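Local structure of response regulator (Pseudomonas putida, 3HDV) at residues L9-D14 with G54-D59; I84-G89 with L102-F107. The protein probably acts in two-component signalling as a response regulator, the part described being its CheY-like receiver domain, expected to accept a phosphoryl group on an aspartate. All coordinates share one frame; numbering follows the deposited sequence.

Contact 1 of 2, residues L9-D14 with G54-D59; sequences LVLVVD and GLMITD
Val13 and selenomethionine Met56 meet where strands 9-13 and 54-58 run parallel in the core of the receiver domain, their axes 20° apart. CG2 of Val13 touches CG of Met56 at 3.7 Å and also reaches its SE atom. Leu11 also reaches this CG, lying alongside Met56 and pointing the same way, its CD2 3.8 Å from Met56 CG. CG of Met56 is anti to its backbone N (chi1 -171°), which brings CG to 3.5 Å from Leu11 O as well. Leu70 and Ile74 of helix 67-75 cover this face. On the face of Val10, Val12 and Ile57, CG1 of Val10 meets CD1 of Ile57 at 3.7 Å, and Leu23 and Leu27 of helix 17-29 close the layer. Between the two faces the backbones form a regular parallel ladder, in which Leu11 N donates to Leu55 O and Leu11 O accepts from Ile57 N, and Val13 N reaches Ile57 O at 2.7 Å.

The ladder slackens at its C-terminal end, where Asp59 N lies 3.3 Å from Val13 O, and the apolar packing gives way to water. Here the carboxylates of Asp14 and Asp59 cross obliquely, their planes 80° apart, Asp14 OD1 being 4.1 Å from Asp59 OD2. Two waters bridge them, one from each oxygen of Asp14, and both reach Asp59 OD2. Asn19 ND2 and Asn16 N also hold the Asp14 carboxylate, while Asp59 OD1 accepts from the backbone N of Gly89 and of Arg61. Asp59 is the predicted phosphorylation site, unmodified here. The chemistry is that of a receiver-domain acidic pocket: two acidic groups brought close together at the ends of two hydrogen-bonded strands packed in an apolar core, a pairing that in relatives serves to bind a divalent metal beside the phosphoryl acceptor.

Contact 2 of 2, residues I84-G89 with L102-F107; sequences IIVVSG and LGVVDF
Val86 stands alongside Phe107 on the face of the sheet that both side chains share, and its two branches divide the work. CB lies 3.9 Å from the carbonyl O of Asp106. CG1, anti to the backbone N (chi1 168°), sits over one face of the Phe107 ring, 4.0 Å from the centroid and 15° off the ring normal, a CH-pi contact displaced toward the CD1-CE1 side. CG2 turns to Val104 instead and meets its CG1 at 3.9 Å. Farther along, Ser88 CB approaches CE2 of the same ring. An alanine in place of Phe107 would probably leave Val86 CG1 without its aromatic partner and open a gap beside Ser88 CB.

Backbone bonds hold the pairing: Val86 N donates to Asp106 O, and Val105 N reaches Ile84 O at 2.6 Å. On the reverse face CG1 of Ile85 rests against CB of Val105, 3.8 Å away. Water joins Ile84 N to the carbonyl of Gly103, whose positive phi lets the chain leave helix 93-101.

This is a right-handed beta-alpha-beta unit, as in CheY-like domains, with Ala96 and Val99 of helix 93-101 packing on Phe107. Helix 114-124 covers Ile85 from the other face, and on the edge strand Asp106 OD1 bonds to His101 of the second subunit.

How the contacts relate
Contacts 1 and 2 occupy one parallel sheet, their centres about 10 Å apart, and follow each other along the chain. Strands 53-58 and 83-88 are neighbours and join them: Met56 O lies 3.0 Å from Ile85 N, and Thr58 O 2.9 Å from Val87 N, both probable hydrogen bonds. Contact 1 brings the predicted phosphoryl acceptor and its acidic partner together at the C-terminal ends of its strands. Contact 2 approaches that pocket through Ser88, whose CA is 3.4 Å from Asp59 OD1, and then carries the sheet outward to the edge strand 106-109 and a neighbouring subunit. The pair thus spans from probable phosphorylation site to subunit interface.

Contact 1 of 2, residues L9-D14 with G54-D59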
loop_
_atom_site.group_PDB
_atom_site.type_symbol
_atom_site.label_atom_id
_atom_site.label_comp_id
_atom_site.label_asym_id
_atom_site.label_seq_id
_atom_site.Cartn_x
_atom_site.Cartn_y
_atom_site.Cartn_z
ATOM N N LEU B 9 15.101 -5.960 7.151
ATOM C CA LEU B 9 13.697 -5.824 7.527
ATOM C C LEU B 9 13.324 -4.330 7.780
ATOM O O LEU B 9 13.992 -3.651 8.573
ATOM C CB LEU B 9 13.408 -6.688 8.760
ATOM C CG LEU B 9 12.002 -6.712 9.361
ATOM C CD1 LEU B 9 11.053 -7.270 8.269
ATOM C CD2 LEU B 9 12.041 -7.613 10.601
ATOM N N VAL B 10 12.248 -3.845 7.119
ATOM C CA VAL B 10 11.756 -2.446 7.264
ATOM C C VAL B 10 10.510 -2.463 8.117
ATOM O O VAL B 10 9.662 -3.275 7.873
ATOM C CB VAL B 10 11.472 -1.775 5.847
ATOM C CG1 VAL B 10 10.949 -0.311 5.975
ATOM C CG2 VAL B 10 12.781 -1.751 5.008
ATOM N N LEU B 11 10.425 -1.611 9.144
ATOM C CA LEU B 11 9.170 -1.466 9.889
ATOM C C LEU B 11 8.398 -0.254 9.326
ATOM O O LEU B 11 8.876 0.868 9.355
ATOM C CB LEU B 11 9.456 -1.161 11.342
ATOM C CG LEU B 11 8.274 -0.834 12.269
ATOM C CD1 LEU B 11 7.361 -2.055 12.461
ATOM C CD2 LEU B 11 8.873 -0.357 13.635
ATOM N N VAL B 12 7.183 -0.475 8.884
ATOM C CA VAL B 12 6.360 0.635 8.370
ATOM C C VAL B 12 5.324 1.014 9.425
ATOM O O VAL B 12 4.479 0.201 9.777
ATOM C CB VAL B 12 5.614 0.204 7.096
ATOM C CG1 VAL B 12 4.642 1.345 6.624
ATOM C CG2 VAL B 12 6.639 -0.146 5.962
ATOM N N VAL B 13 5.351 2.252 9.889
ATOM C CA VAL B 13 4.441 2.657 10.949
ATOM C C VAL B 13 3.421 3.657 10.377
ATOM O O VAL B 13 3.802 4.714 9.890
ATOM C CB VAL B 13 5.232 3.337 12.103
ATOM C CG1 VAL B 13 4.321 3.796 13.263
ATOM C CG2 VAL B 13 6.422 2.448 12.522
ATOM N N ASP B 14 2.141 3.313 10.488
ATOM C CA ASP B 14 1.064 4.191 10.042
ATOM C C ASP B 14 -0.241 3.734 10.653
ATOM O O ASP B 14 -0.525 2.522 10.701
ATOM C CB ASP B 14 0.994 4.100 8.502
ATOM C CG ASP B 14 0.104 5.165 7.888
ATOM O OD1 ASP B 14 -0.636 5.877 8.625
ATOM O OD2 ASP B 14 0.184 5.267 6.656
ATOM N N GLY B 54 16.039 -2.992 10.548
ATOM C CA GLY B 54 17.165 -2.049 10.382
ATOM C C GLY B 54 16.763 -0.660 9.931
ATOM O O GLY B 54 17.619 0.250 9.847
ATOM N N LEU B 55 15.464 -0.478 9.651
ATOM C CA LEU B 55 14.979 0.834 9.178
ATOM C C LEU B 55 13.507 0.979 9.524
ATOM O O LEU B 55 12.759 0.032 9.428
ATOM C CB LEU B 55 15.198 0.992 7.633
ATOM C CG LEU B 55 14.615 2.161 6.815
ATOM C CD1 LEU B 55 15.241 3.488 7.204
ATOM C CD2 LEU B 55 14.908 1.945 5.362
HETATM N N MSE B 56 13.096 2.186 9.898
HETATM C CA MSE B 56 11.676 2.413 10.117
HETATM C C MSE B 56 11.199 3.576 9.230
HETATM O O MSE B 56 11.849 4.617 9.169
HETATM C CB MSE B 56 11.457 2.776 11.569
HETATM C CG MSE B 56 10.021 2.840 11.975
HETATM SE SE MSE B 56 9.861 3.508 13.822
HETATM C CE MSE B 56 10.227 5.424 13.556
ATOM N N ILE B 57 10.056 3.373 8.600
ATOM C CA ILE B 57 9.338 4.420 7.876
ATOM C C ILE B 57 8.109 4.798 8.689
ATOM O O ILE B 57 7.328 3.932 9.043
ATOM C CB ILE B 57 8.883 3.964 6.462
ATOM C CG1 ILE B 57 10.134 3.615 5.632
ATOM C CG2 ILE B 57 8.002 5.099 5.770
ATOM C CD1 ILE B 57 9.806 2.876 4.391
ATOM N N THR B 58 7.951 6.081 8.981
ATOM C CA THR B 58 6.814 6.535 9.753
ATOM C C THR B 58 6.107 7.786 9.225
ATOM O O THR B 58 6.730 8.672 8.640
ATOM C CB THR B 58 7.185 6.739 11.265
ATOM O OG1 THR B 58 5.985 6.937 12.022
ATOM C CG2 THR B 58 8.067 7.964 11.455
ATOM N N ASP B 59 4.787 7.824 9.412
ATOM C CA ASP B 59 4.000 9.089 9.281
ATOM C C ASP B 59 4.212 9.889 10.577
ATOM O O ASP B 59 4.675 9.336 11.608
ATOM C CB ASP B 59 2.504 8.780 9.015
ATOM C CG ASP B 59 1.739 9.961 8.353
ATOM O OD1 ASP B 59 2.178 11.144 8.400
ATOM O OD2 ASP B 59 0.667 9.714 7.810
HETATM O O HOH W 1 -1.516 8.336 8.225
HETATM O O HOH W 2 0.527 7.681 5.551
#

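Contact 2 of 2, residues I84-G89 with L102-F107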
loop_
_atom_site.group_PDB
_atom_site.type_symbol
_atom_site.label_atom_id
_atom_site.label_comp_id
_atom_site.label_asym_id
_atom_site.label_seq_id
_atom_site.Cartn_x
_atom_site.Cartn_y
_atom_site.Cartn_z
ATOM N N ILE B 84 15.718 6.216 10.323
ATOM C CA ILE B 84 14.308 6.569 10.219
ATOM C C ILE B 84 14.121 7.475 9.012
ATOM O O ILE B 84 14.861 8.450 8.828
ATOM C CB ILE B 84 13.828 7.263 11.503
ATOM C CG1 ILE B 84 13.971 6.304 12.690
ATOM C CG2 ILE B 84 12.358 7.766 11.409
ATOM C CD1 ILE B 84 13.660 7.020 13.997
ATOM N N ILE B 85 13.135 7.117 8.195
ATOM C CA ILE B 85 12.684 7.930 7.065
ATOM C C ILE B 85 11.215 8.347 7.425
ATOM O O ILE B 85 10.371 7.512 7.747
ATOM C CB ILE B 85 12.692 7.153 5.737
ATOM C CG1 ILE B 85 14.111 6.778 5.309
ATOM C CG2 ILE B 85 11.937 8.000 4.603
ATOM C CD1 ILE B 85 14.142 5.768 4.197
ATOM N N VAL B 86 10.962 9.647 7.412
ATOM C CA VAL B 86 9.615 10.202 7.655
ATOM C C VAL B 86 8.920 10.346 6.300
ATOM O O VAL B 86 9.502 10.911 5.353
ATOM C CB VAL B 86 9.713 11.520 8.402
ATOM C CG1 VAL B 86 8.338 12.293 8.411
ATOM C CG2 VAL B 86 10.201 11.211 9.904
ATOM N N VAL B 87 7.727 9.774 6.206
ATOM C CA VAL B 87 6.799 10.040 5.086
ATOM C C VAL B 87 5.518 10.661 5.635
ATOM O O VAL B 87 4.654 9.951 6.151
ATOM C CB VAL B 87 6.584 8.792 4.207
ATOM C CG1 VAL B 87 5.673 9.135 2.994
ATOM C CG2 VAL B 87 7.994 8.273 3.659
ATOM N N SER B 88 5.369 11.986 5.479
ATOM C CA SER B 88 4.346 12.716 6.228
ATOM C C SER B 88 3.133 13.245 5.471
ATOM O O SER B 88 3.264 13.804 4.349
ATOM C CB SER B 88 5.018 13.908 6.883
ATOM O OG SER B 88 4.125 14.538 7.755
ATOM N N GLY B 89 1.963 13.109 6.111
ATOM C CA GLY B 89 0.794 13.913 5.756
ATOM C C GLY B 89 0.987 15.379 6.138
ATOM O O GLY B 89 2.115 15.829 6.305
ATOM N N LEU B 102 16.125 15.795 15.115
ATOM C CA LEU B 102 16.168 14.415 15.602
ATOM C C LEU B 102 16.949 13.437 14.690
ATOM O O LEU B 102 17.083 12.262 15.010
ATOM C CB LEU B 102 14.770 13.884 15.965
ATOM C CG LEU B 102 14.063 14.677 17.085
ATOM C CD1 LEU B 102 12.582 14.369 17.202
ATOM C CD2 LEU B 102 14.773 14.511 18.433
ATOM N N GLY B 103 17.468 13.898 13.557
ATOM C CA GLY B 103 18.433 13.080 12.827
ATOM C C GLY B 103 17.844 12.079 11.841
ATOM O O GLY B 103 18.518 11.086 11.480
ATOM N N VAL B 104 16.634 12.308 11.336
ATOM C CA VAL B 104 16.044 11.335 10.417
ATOM C C VAL B 104 16.890 11.204 9.142
ATOM O O VAL B 104 17.611 12.108 8.795
ATOM C CB VAL B 104 14.541 11.618 10.153
ATOM C CG1 VAL B 104 13.772 11.616 11.458
ATOM C CG2 VAL B 104 14.330 12.964 9.381
ATOM N N VAL B 105 16.821 10.078 8.455
ATOM C CA VAL B 105 17.500 9.900 7.137
ATOM C C VAL B 105 16.947 10.901 6.100
ATOM O O VAL B 105 17.711 11.539 5.361
ATOM C CB VAL B 105 17.275 8.467 6.635
ATOM C CG1 VAL B 105 17.720 8.247 5.128
ATOM C CG2 VAL B 105 17.998 7.483 7.597
ATOM N N ASP B 106 15.614 11.001 6.004
ATOM C CA ASP B 106 15.028 12.042 5.160
ATOM C C ASP B 106 13.603 12.260 5.605
ATOM O O ASP B 106 13.092 11.478 6.429
ATOM C CB ASP B 106 15.032 11.624 3.679
ATOM C CG ASP B 106 15.130 12.821 2.721
ATOM O OD1 ASP B 106 14.811 14.008 3.062
ATOM O OD2 ASP B 106 15.574 12.565 1.595
ATOM N N PHE B 107 12.956 13.293 5.027
ATOM C CA PHE B 107 11.620 13.722 5.426
ATOM C C PHE B 107 10.937 13.935 4.086
ATOM O O PHE B 107 11.233 14.902 3.396
ATOM C CB PHE B 107 11.749 15.018 6.244
ATOM C CG PHE B 107 10.463 15.544 6.857
ATOM C CD1 PHE B 107 10.351 15.667 8.236
ATOM C CD2 PHE B 107 9.400 16.000 6.060
ATOM C CE1 PHE B 107 9.178 16.178 8.849
ATOM C CE2 PHE B 107 8.202 16.513 6.655
ATOM C CZ PHE B 107 8.099 16.606 8.047
HETATM O O HOH W 3 17.855 8.156 11.207
#